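Local coordinates for hemolysin-related protein (Vibrio cholerae serotype O1, PDB 6MLT) that is a secreted, metal-binding biofilm matrix protein that probably contributes to biofilm adhesion, pairing a beta-propeller with a lectin-like beta-prism domain, at residues F223-N228 with N601-A606; E236-V241 with Q277-F282; S22-E27 with G70-A75; I58-E63 with V92-R97. One frame throughout, in Å; residues are numbered along the deposited sequence.

Contact 1: residues F223-N228 with N601-A606; sequences FSSVAN and NSFRSA. With NA (sodium ion), chain G.
Asn601 lays its carboxamide against the backbone of Asn228 and uses both ends of it. Asn228 N gives an almost straight bond to Asn601 OD1 (2.8 Å, 177°), and Asn601 ND2 returns one of 3.1 Å to Asn228 O, lying in the carbonyl plane on a lone pair. The side chain thus pairs with this residue much as a neighbouring strand would, its CG held anti to the backbone N (chi1 -165°). Further along, Phe603 sets one ring face over Ser225, whose CA stands 3.8 Å above the ring centroid in a CH-pi contact, while Phe603 CE2 reaches Val226 CG1 at 3.7 Å. Arg604 NH2 bonds to Ser224 O at 2.9 Å from well above the carbonyl plane and more weakly to Ser225 OG, and Phe603 CE1 lies over the rim of one guanidinium face. Two waters complete the seam, one between Ser224 O and Arg604 NH1, the other between the carbonyls of Val226 and Ser602. In the second shell, Gln277 takes Arg604 NE on its O and pairs with Ser225 OG through OE1. Asn228 OD1 binds sodium at 2.4 Å together with side chains of Asp230, Asp232 and Glu236 and Lys234 O. The arrangement is that of an innermost propeller strand, running into a short Asp-rich metal loop reminiscent of an EF-hand, with the C-terminal segment laid roughly antiparallel along it.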
# COMPACT_ATOMS: atom_id res chain seq x y z
N PHE A 223 -13.08 5.66 6.30
CA PHE A 223 -12.10 5.11 5.38
C PHE A 223 -11.15 4.16 6.08
O PHE A 223 -10.90 4.24 7.28
CB PHE A 223 -11.34 6.24 4.69
CG PHE A 223 -12.21 7.11 3.84
CD1 PHE A 223 -12.58 6.70 2.57
CD2 PHE A 223 -12.70 8.32 4.30
CE1 PHE A 223 -13.40 7.48 1.78
CE2 PHE A 223 -13.53 9.11 3.51
CZ PHE A 223 -13.87 8.68 2.25
N SER A 224 -10.62 3.23 5.29
CA SER A 224 -9.73 2.20 5.77
C SER A 224 -8.52 2.11 4.86
O SER A 224 -8.52 2.62 3.73
CB SER A 224 -10.44 0.84 5.85
OG SER A 224 -10.89 0.45 4.57
N SER A 225 -7.48 1.49 5.39
CA SER A 225 -6.23 1.21 4.71
C SER A 225 -5.88 -0.25 4.97
O SER A 225 -6.18 -0.78 6.04
CB SER A 225 -5.09 2.11 5.22
OG SER A 225 -5.40 3.48 5.12
N VAL A 226 -5.22 -0.88 4.01
CA VAL A 226 -4.68 -2.22 4.20
C VAL A 226 -3.17 -2.11 4.14
O VAL A 226 -2.62 -1.34 3.34
CB VAL A 226 -5.24 -3.22 3.17
CG1 VAL A 226 -4.89 -2.79 1.75
CG2 VAL A 226 -4.74 -4.62 3.45
N ALA A 227 -2.49 -2.87 5.01
CA ALA A 227 -1.04 -2.82 5.09
C ALA A 227 -0.58 -4.00 5.93
O ALA A 227 -1.37 -4.65 6.61
CB ALA A 227 -0.55 -1.51 5.71
N ASN A 228 0.72 -4.26 5.87
CA ASN A 228 1.35 -5.25 6.73
C ASN A 228 1.99 -4.53 7.90
O ASN A 228 2.93 -3.74 7.72
CB ASN A 228 2.38 -6.07 5.96
CG ASN A 228 2.83 -7.30 6.73
OD1 ASN A 228 2.24 -7.65 7.76
ND2 ASN A 228 3.86 -7.97 6.23
N ASN A 601 3.74 -1.79 0.36
CA ASN A 601 3.20 -1.74 1.72
C ASN A 601 2.89 -0.31 2.15
O ASN A 601 3.30 0.15 3.22
CB ASN A 601 4.14 -2.42 2.71
CG ASN A 601 3.46 -2.72 4.03
OD1 ASN A 601 2.23 -2.78 4.10
ND2 ASN A 601 4.25 -2.91 5.08
N SER A 602 2.15 0.40 1.30
CA SER A 602 1.72 1.76 1.61
C SER A 602 0.27 1.94 1.20
O SER A 602 -0.28 1.14 0.44
CB SER A 602 2.60 2.80 0.90
OG SER A 602 2.36 2.79 -0.50
N PHE A 603 -0.34 3.00 1.71
CA PHE A 603 -1.71 3.34 1.39
C PHE A 603 -1.85 4.86 1.44
O PHE A 603 -1.50 5.48 2.45
CB PHE A 603 -2.69 2.66 2.35
CG PHE A 603 -4.01 2.31 1.72
CD1 PHE A 603 -4.99 3.29 1.55
CD2 PHE A 603 -4.28 1.02 1.28
CE1 PHE A 603 -6.19 2.98 0.97
CE2 PHE A 603 -5.49 0.71 0.69
CZ PHE A 603 -6.45 1.69 0.53
N ARG A 604 -2.33 5.44 0.34
CA ARG A 604 -2.39 6.88 0.14
C ARG A 604 -1.01 7.53 0.22
O ARG A 604 -0.85 8.65 0.70
CB ARG A 604 -3.39 7.53 1.10
CG ARG A 604 -4.84 7.49 0.54
CD ARG A 604 -5.88 7.98 1.55
NE ARG A 604 -6.13 6.98 2.59
CZ ARG A 604 -7.15 6.13 2.59
NH1 ARG A 604 -8.05 6.13 1.62
NH2 ARG A 604 -7.28 5.28 3.60
N SER A 605 -0.00 6.83 -0.30
CA SER A 605 1.31 7.39 -0.56
C SER A 605 1.55 7.50 -2.06
O SER A 605 1.22 6.58 -2.82
CB SER A 605 2.43 6.54 0.06
OG SER A 605 3.69 7.02 -0.37
N ALA A 606 2.15 8.61 -2.48
CA ALA A 606 2.53 8.83 -3.86
C ALA A 606 3.90 8.26 -4.21
O ALA A 606 4.30 8.30 -5.38
CB ALA A 606 2.51 10.32 -4.19
NA NA G . 0.62 -9.14 8.69
O HOH W 1 -10.07 3.99 1.87
O HOH W 2 -0.93 -1.52 1.21

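Contact 2: residues E236-V241 with Q277-F282; sequences ELVVSV and QAVSSF. With NA (sodium ion), chain G.
Val238, Ser240 and Gln277 form part of the interface between two successive blades of the beta-propeller. Strand 236-241 is the second strand of one four-stranded blade and 277-279 the first of the next; their axes approach to 8.6 Å and run nearly antiparallel, at 159°, too far apart for backbone pairing, so side chains do the joining. The apolar half centres on Val238. Its CG1 lies 3.8 Å from Gln277 CG, the two side chains lying alongside and running opposite ways, and its CG2 meets Val279 CG2 at a looser 4.2 Å. Ile445 of strand 443-448 also packs on Val238, and Ile253 of strand 252-256 on Gln277. At the start of the same strand as Val238, Glu236 chelates sodium with both carboxylate oxygens, OE2 at 2.6 Å; it closes the metal loop that begins at Asn228. The polar half of the interface belongs to Gln277. Its CG sits well off a staggered position (chi1 -21°), and the chain then bends at chi2 (72°), bringing the amide back to strand 236-241. There NE2 is shared between two acceptors in the preceding blade: the backbone O of Phe223, and Ser240 OG, which lies close to the amide plane of Gln277 and receives a short bond of 2.6 Å from NE2.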
# COMPACT_ATOMS: atom_id res chain seq x y z
N GLU A 236 -3.29 -6.57 7.38
CA GLU A 236 -3.97 -5.89 8.47
C GLU A 236 -4.77 -4.73 7.90
O GLU A 236 -4.47 -4.21 6.82
CB GLU A 236 -2.97 -5.40 9.52
CG GLU A 236 -2.51 -6.48 10.51
CD GLU A 236 -1.39 -7.35 9.96
OE1 GLU A 236 -0.39 -6.80 9.44
OE2 GLU A 236 -1.50 -8.59 10.06
N LEU A 237 -5.79 -4.33 8.64
CA LEU A 237 -6.75 -3.33 8.21
C LEU A 237 -6.77 -2.20 9.23
O LEU A 237 -6.95 -2.45 10.42
CB LEU A 237 -8.13 -3.97 8.07
CG LEU A 237 -9.25 -3.25 7.34
CD1 LEU A 237 -8.90 -3.02 5.88
CD2 LEU A 237 -10.53 -4.08 7.47
N VAL A 238 -6.57 -0.97 8.76
CA VAL A 238 -6.65 0.22 9.61
C VAL A 238 -7.97 0.91 9.33
O VAL A 238 -8.30 1.17 8.17
CB VAL A 238 -5.48 1.18 9.34
CG1 VAL A 238 -5.48 2.31 10.36
CG2 VAL A 238 -4.16 0.43 9.38
N VAL A 239 -8.73 1.23 10.38
CA VAL A 239 -10.06 1.81 10.24
C VAL A 239 -10.19 3.04 11.14
O VAL A 239 -9.61 3.10 12.23
CB VAL A 239 -11.17 0.79 10.56
CG1 VAL A 239 -11.05 -0.43 9.65
CG2 VAL A 239 -11.12 0.37 12.02
N SER A 240 -10.99 4.00 10.69
CA SER A 240 -11.26 5.24 11.41
C SER A 240 -12.76 5.39 11.64
O SER A 240 -13.56 5.20 10.71
CB SER A 240 -10.75 6.47 10.64
OG SER A 240 -9.33 6.54 10.63
N VAL A 241 -13.13 5.75 12.86
CA VAL A 241 -14.50 6.12 13.21
C VAL A 241 -14.48 7.57 13.67
O VAL A 241 -14.00 7.85 14.77
CB VAL A 241 -15.07 5.21 14.31
CG1 VAL A 241 -16.50 5.62 14.67
CG2 VAL A 241 -15.02 3.75 13.88
N GLN A 277 -6.78 7.65 7.03
CA GLN A 277 -5.38 7.57 7.40
C GLN A 277 -4.54 7.37 6.15
O GLN A 277 -5.04 6.95 5.10
CB GLN A 277 -5.08 6.40 8.35
CG GLN A 277 -6.26 5.86 9.10
CD GLN A 277 -7.24 5.06 8.24
OE1 GLN A 277 -6.89 4.52 7.19
NE2 GLN A 277 -8.48 5.01 8.68
N ALA A 278 -3.26 7.68 6.29
CA ALA A 278 -2.22 7.23 5.37
C ALA A 278 -1.30 6.29 6.14
O ALA A 278 -1.05 6.48 7.33
CB ALA A 278 -1.43 8.41 4.79
N VAL A 279 -0.84 5.24 5.46
CA VAL A 279 -0.00 4.21 6.07
C VAL A 279 1.22 4.03 5.18
O VAL A 279 1.08 3.73 3.98
CB VAL A 279 -0.76 2.88 6.22
CG1 VAL A 279 0.11 1.84 6.92
CG2 VAL A 279 -2.08 3.11 6.98
N SER A 280 2.41 4.20 5.74
CA SER A 280 3.59 4.20 4.88
C SER A 280 4.85 4.07 5.72
O SER A 280 4.80 3.93 6.95
CB SER A 280 3.63 5.46 4.02
OG SER A 280 4.47 5.26 2.90
N SER A 281 5.99 4.09 5.03
CA SER A 281 7.31 4.09 5.67
C SER A 281 7.60 5.51 6.14
O SER A 281 8.24 6.31 5.45
CB SER A 281 8.38 3.59 4.71
OG SER A 281 8.10 2.28 4.26
N PHE A 282 7.09 5.84 7.33
CA PHE A 282 7.23 7.17 7.91
C PHE A 282 8.34 7.26 8.94
O PHE A 282 8.85 8.36 9.19
CB PHE A 282 5.93 7.57 8.63
CG PHE A 282 4.77 7.85 7.72
CD1 PHE A 282 4.82 8.88 6.80
CD2 PHE A 282 3.59 7.14 7.85
CE1 PHE A 282 3.73 9.16 5.99
CE2 PHE A 282 2.49 7.42 7.05
CZ PHE A 282 2.57 8.43 6.12
NA NA G . 0.62 -9.14 8.69

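Contact 3: residues S22-E27 with G70-A75; sequences SVFHPE and GGYIRA
Phe24 O is gripped end-on by the guanidinium of Arg74: NH2 reaches it at 2.9 Å and NH1 at 3.0 Å, and the oxygen lies exactly in the guanidinium plane. NH2 also makes a weak bond to His25 O. The arginine chain runs extended from CG to NE (chi2 and chi3 both -170°), which carries the charged end from the strand across to the loop. The same group has further partners, a salt bridge from NH1 to Glu83, and bonds from NE to Thr61 OG1 and from NH2 to Ser28 O, so its rotation is well fixed. Glu83 also bonds to Ser22 OG, which accepts from Phe24 N at 2.9 Å in an ST turn and thereby shapes the loop that offers its carbonyls to Arg74. Beside this polar knot stands an aromatic cluster. Phe24 points its CE2 edge at a face of Tyr72, an edge-to-face pair with centroids 5.3 Å apart and planes at 73°. His25 instead forms an offset stack on Tyr72 (centroids 4.3 Å apart, planes at 23°), with Tyr72 CE2 over the centre of the imidazole. The imidazole is steadied from within its own loop: His25 ND1 donates to the syn lone pair of Glu27 OE2 at 2.8 Å. Residues 22-27 connect strand 13-19 of one sheet to strand 28-30 of the next, and they are pinned here to strand 71-76, which lies between strands 56-63 and 93-94 in that second sheet.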
# COMPACT_ATOMS: atom_id res chain seq x y z
N SER A 22 -14.04 30.07 -14.53
CA SER A 22 -14.39 29.46 -15.79
C SER A 22 -15.48 30.28 -16.45
O SER A 22 -16.26 30.94 -15.77
CB SER A 22 -14.86 28.01 -15.59
OG SER A 22 -15.31 27.43 -16.80
N VAL A 23 -15.53 30.23 -17.78
CA VAL A 23 -16.68 30.78 -18.49
C VAL A 23 -17.88 29.85 -18.41
O VAL A 23 -19.01 30.29 -18.62
CB VAL A 23 -16.34 31.05 -19.97
CG1 VAL A 23 -15.17 32.02 -20.06
CG2 VAL A 23 -16.04 29.75 -20.70
N PHE A 24 -17.66 28.57 -18.10
CA PHE A 24 -18.75 27.63 -17.85
C PHE A 24 -19.07 27.66 -16.36
O PHE A 24 -18.27 27.21 -15.54
CB PHE A 24 -18.36 26.23 -18.31
CG PHE A 24 -19.42 25.20 -18.07
CD1 PHE A 24 -20.55 25.16 -18.85
CD2 PHE A 24 -19.27 24.26 -17.06
CE1 PHE A 24 -21.53 24.21 -18.63
CE2 PHE A 24 -20.25 23.30 -16.83
CZ PHE A 24 -21.38 23.28 -17.62
N HIS A 25 -20.25 28.19 -16.02
CA HIS A 25 -20.70 28.33 -14.64
C HIS A 25 -19.62 28.97 -13.78
O HIS A 25 -19.03 28.31 -12.92
CB HIS A 25 -21.12 26.96 -14.08
CG HIS A 25 -22.44 26.48 -14.59
ND1 HIS A 25 -23.64 26.96 -14.12
CD2 HIS A 25 -22.74 25.59 -15.56
CE1 HIS A 25 -24.63 26.37 -14.76
NE2 HIS A 25 -24.11 25.53 -15.64
N PRO A 26 -19.34 30.26 -13.99
CA PRO A 26 -18.27 30.91 -13.21
C PRO A 26 -18.53 30.88 -11.72
O PRO A 26 -17.57 30.93 -10.94
CB PRO A 26 -18.25 32.34 -13.76
CG PRO A 26 -19.56 32.53 -14.44
CD PRO A 26 -19.95 31.18 -14.97
N GLU A 27 -19.79 30.80 -11.29
CA GLU A 27 -20.10 30.77 -9.86
C GLU A 27 -19.68 29.45 -9.21
O GLU A 27 -19.55 29.41 -7.98
CB GLU A 27 -21.59 30.99 -9.64
CG GLU A 27 -22.49 29.77 -9.90
CD GLU A 27 -22.63 29.43 -11.39
OE1 GLU A 27 -22.15 30.19 -12.25
OE2 GLU A 27 -23.23 28.37 -11.69
N GLY A 70 -24.52 18.95 -4.87
CA GLY A 70 -23.97 18.59 -6.16
C GLY A 70 -23.09 19.67 -6.76
O GLY A 70 -23.21 20.86 -6.44
N GLY A 71 -22.19 19.25 -7.64
CA GLY A 71 -21.30 20.15 -8.33
C GLY A 71 -20.95 19.62 -9.71
O GLY A 71 -21.37 18.52 -10.09
N TYR A 72 -20.17 20.39 -10.46
CA TYR A 72 -19.80 20.04 -11.83
C TYR A 72 -18.45 19.34 -11.84
O TYR A 72 -17.50 19.81 -11.21
CB TYR A 72 -19.75 21.27 -12.73
CG TYR A 72 -21.13 21.81 -13.05
CD1 TYR A 72 -21.95 21.16 -13.96
CD2 TYR A 72 -21.61 22.95 -12.43
CE1 TYR A 72 -23.22 21.64 -14.25
CE2 TYR A 72 -22.88 23.44 -12.71
CZ TYR A 72 -23.67 22.78 -13.62
OH TYR A 72 -24.93 23.26 -13.90
N ILE A 73 -18.36 18.24 -12.58
CA ILE A 73 -17.08 17.61 -12.85
C ILE A 73 -16.32 18.44 -13.87
O ILE A 73 -16.87 18.81 -14.92
CB ILE A 73 -17.27 16.17 -13.37
CG1 ILE A 73 -18.10 15.35 -12.38
CG2 ILE A 73 -15.91 15.51 -13.60
CD1 ILE A 73 -18.52 13.98 -12.94
N ARG A 74 -15.06 18.74 -13.57
CA ARG A 74 -14.21 19.51 -14.46
C ARG A 74 -12.87 18.81 -14.62
O ARG A 74 -12.31 18.30 -13.64
CB ARG A 74 -13.97 20.93 -13.93
CG ARG A 74 -15.22 21.76 -13.72
CD ARG A 74 -14.82 23.21 -13.43
NE ARG A 74 -15.92 24.06 -12.98
CZ ARG A 74 -16.57 24.95 -13.73
NH1 ARG A 74 -16.26 25.11 -15.01
NH2 ARG A 74 -17.54 25.68 -13.20
N ALA A 75 -12.36 18.80 -15.84
CA ALA A 75 -11.04 18.25 -16.15
C ALA A 75 -10.08 19.40 -16.45
O ALA A 75 -10.35 20.22 -17.34
CB ALA A 75 -11.11 17.29 -17.33

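Contact 4: residues I58-E63 with V92-R97; sequences IVVTFE and VIADAR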
# COMPACT_ATOMS: atom_id res chain seq x y z
N ILE A 58 -8.89 15.91 -12.22
CA ILE A 58 -10.35 15.92 -12.19
C ILE A 58 -10.80 16.37 -10.81
O ILE A 58 -10.36 15.81 -9.79
CB ILE A 58 -10.93 14.53 -12.51
CG1 ILE A 58 -10.60 14.14 -13.95
CG2 ILE A 58 -12.46 14.53 -12.30
CD1 ILE A 58 -10.83 12.67 -14.24
N VAL A 59 -11.70 17.35 -10.77
CA VAL A 59 -12.28 17.87 -9.54
C VAL A 59 -13.77 18.08 -9.77
O VAL A 59 -14.26 18.06 -10.90
CB VAL A 59 -11.61 19.19 -9.09
CG1 VAL A 59 -10.16 18.94 -8.73
CG2 VAL A 59 -11.72 20.25 -10.16
N VAL A 60 -14.49 18.28 -8.67
CA VAL A 60 -15.90 18.63 -8.69
C VAL A 60 -16.04 20.00 -8.03
O VAL A 60 -15.60 20.18 -6.89
CB VAL A 60 -16.76 17.58 -7.96
CG1 VAL A 60 -18.24 17.91 -8.11
CG2 VAL A 60 -16.45 16.16 -8.49
N THR A 61 -16.63 20.96 -8.75
CA THR A 61 -16.75 22.32 -8.26
C THR A 61 -18.18 22.62 -7.82
O THR A 61 -19.14 22.12 -8.40
CB THR A 61 -16.33 23.34 -9.35
OG1 THR A 61 -17.20 23.23 -10.49
CG2 THR A 61 -14.91 23.09 -9.78
N PHE A 62 -18.31 23.45 -6.78
CA PHE A 62 -19.61 23.89 -6.28
C PHE A 62 -19.59 25.39 -6.03
O PHE A 62 -18.54 26.03 -5.99
CB PHE A 62 -20.01 23.15 -4.99
CG PHE A 62 -19.08 23.37 -3.84
CD1 PHE A 62 -17.96 22.58 -3.67
CD2 PHE A 62 -19.34 24.36 -2.90
CE1 PHE A 62 -17.10 22.78 -2.60
CE2 PHE A 62 -18.48 24.57 -1.83
CZ PHE A 62 -17.37 23.77 -1.68
N GLU A 63 -20.79 25.95 -5.83
CA GLU A 63 -20.98 27.37 -5.63
C GLU A 63 -21.17 27.67 -4.15
O GLU A 63 -21.91 26.97 -3.46
CB GLU A 63 -22.20 27.88 -6.41
CG GLU A 63 -22.47 29.37 -6.21
CD GLU A 63 -23.82 29.82 -6.74
OE1 GLU A 63 -24.66 28.95 -7.08
OE2 GLU A 63 -24.05 31.05 -6.80
N VAL A 92 -21.80 17.69 -16.22
CA VAL A 92 -22.24 16.51 -15.49
C VAL A 92 -22.17 16.81 -14.00
O VAL A 92 -21.12 17.23 -13.49
CB VAL A 92 -21.38 15.28 -15.84
CG1 VAL A 92 -21.78 14.07 -14.99
CG2 VAL A 92 -21.50 14.97 -17.33
N ILE A 93 -23.28 16.58 -13.30
CA ILE A 93 -23.36 16.82 -11.86
C ILE A 93 -22.90 15.57 -11.12
O ILE A 93 -23.35 14.45 -11.41
CB ILE A 93 -24.79 17.21 -11.45
CG1 ILE A 93 -25.22 18.52 -12.14
CG2 ILE A 93 -24.90 17.35 -9.93
CD1 ILE A 93 -24.41 19.72 -11.73
N ALA A 94 -22.00 15.76 -10.16
CA ALA A 94 -21.60 14.72 -9.23
C ALA A 94 -21.62 15.31 -7.83
O ALA A 94 -21.59 16.53 -7.64
CB ALA A 94 -20.21 14.18 -9.55
N ASP A 95 -21.68 14.44 -6.82
CA ASP A 95 -21.57 14.94 -5.47
C ASP A 95 -20.22 15.64 -5.29
O ASP A 95 -19.20 15.19 -5.80
CB ASP A 95 -21.72 13.83 -4.44
CG ASP A 95 -22.01 14.37 -3.06
OD1 ASP A 95 -23.18 14.71 -2.79
OD2 ASP A 95 -21.06 14.51 -2.26
N ALA A 96 -20.24 16.78 -4.60
CA ALA A 96 -19.05 17.61 -4.46
C ALA A 96 -18.21 17.22 -3.25
O ALA A 96 -17.12 17.78 -3.08
CB ALA A 96 -19.45 19.08 -4.36
N ARG A 97 -18.66 16.28 -2.42
CA ARG A 97 -17.95 15.91 -1.21
C ARG A 97 -17.04 14.70 -1.38
O ARG A 97 -16.15 14.49 -0.55
CB ARG A 97 -18.95 15.61 -0.08
CG ARG A 97 -19.83 16.80 0.29
CD ARG A 97 -21.03 16.37 1.11
NE ARG A 97 -22.01 15.67 0.30
CZ ARG A 97 -23.24 15.37 0.70
NH1 ARG A 97 -23.65 15.70 1.92
NH2 ARG A 97 -24.07 14.74 -0.12
O HOH W 3 -15.70 19.74 -4.22
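Val60 makes the close-packed part of this contact by driving CG1 into the bend of chain that follows strand 93-94. Strands 56-63 and 93-94 flank strand 71-76 in one antiparallel propeller blade, so the contact joins second neighbours. The CG1 methyl of Val60 lies 3.7 Å from Ala94 O, equally near Asp95 O, and 3.8 Å from Ala96 CA; it is placed there by standing anti to the backbone N (chi1 -175°). Ala96 CB fills the neighbouring position, touching Phe62 CD1 at 3.9 Å. The other branch is somewhat looser, with Val60 CG2 4.0 Å from Asp95 O. Beside the packed groups, where the backbones come nearest without bonding directly, a water bridges them: it donates to both Val60 O and Ala96 O, at 2.7 Å each, and sits in the plane of the Phe62 ring at its edge. Pointing away from residues 58-63, Asp95 shapes the bend. Its OD2 accepts from Arg97 N in an Asx turn and from Arg97 NE on its syn lone pair, while Arg97 NH2 completes a side-on salt bridge to OD1 (2.8 Å). The chemistry is therefore divided: apolar groups and a single water join the segments, whereas the charges, paired within 92-97, hold the bend in shape.

Contacts 3 and 4 share one blade of the propeller near the N-terminal end of the chain, through strands 56-63, 71-76 and 93-94; their centres are 8 Å apart and their segments alternate along the sequence. Contacts 1 and 2 share another blade, through neighbouring strands 224-227 and 236-241, with centres 6 Å apart, and both include ligands of one sodium ion. Contact 2 is nested within the long loop closed by contact 1, which also spans the lectin-like beta-prism. The pairs lie 26 to 33 Å apart, centre to centre. Contact 3 ties a connecting loop to its blade, contact 4 joins strands within it, contact 2 links successive blades, and contact 1 brings the C-terminal segment onto an inner strand, so distant parts of the chain meet in one propeller.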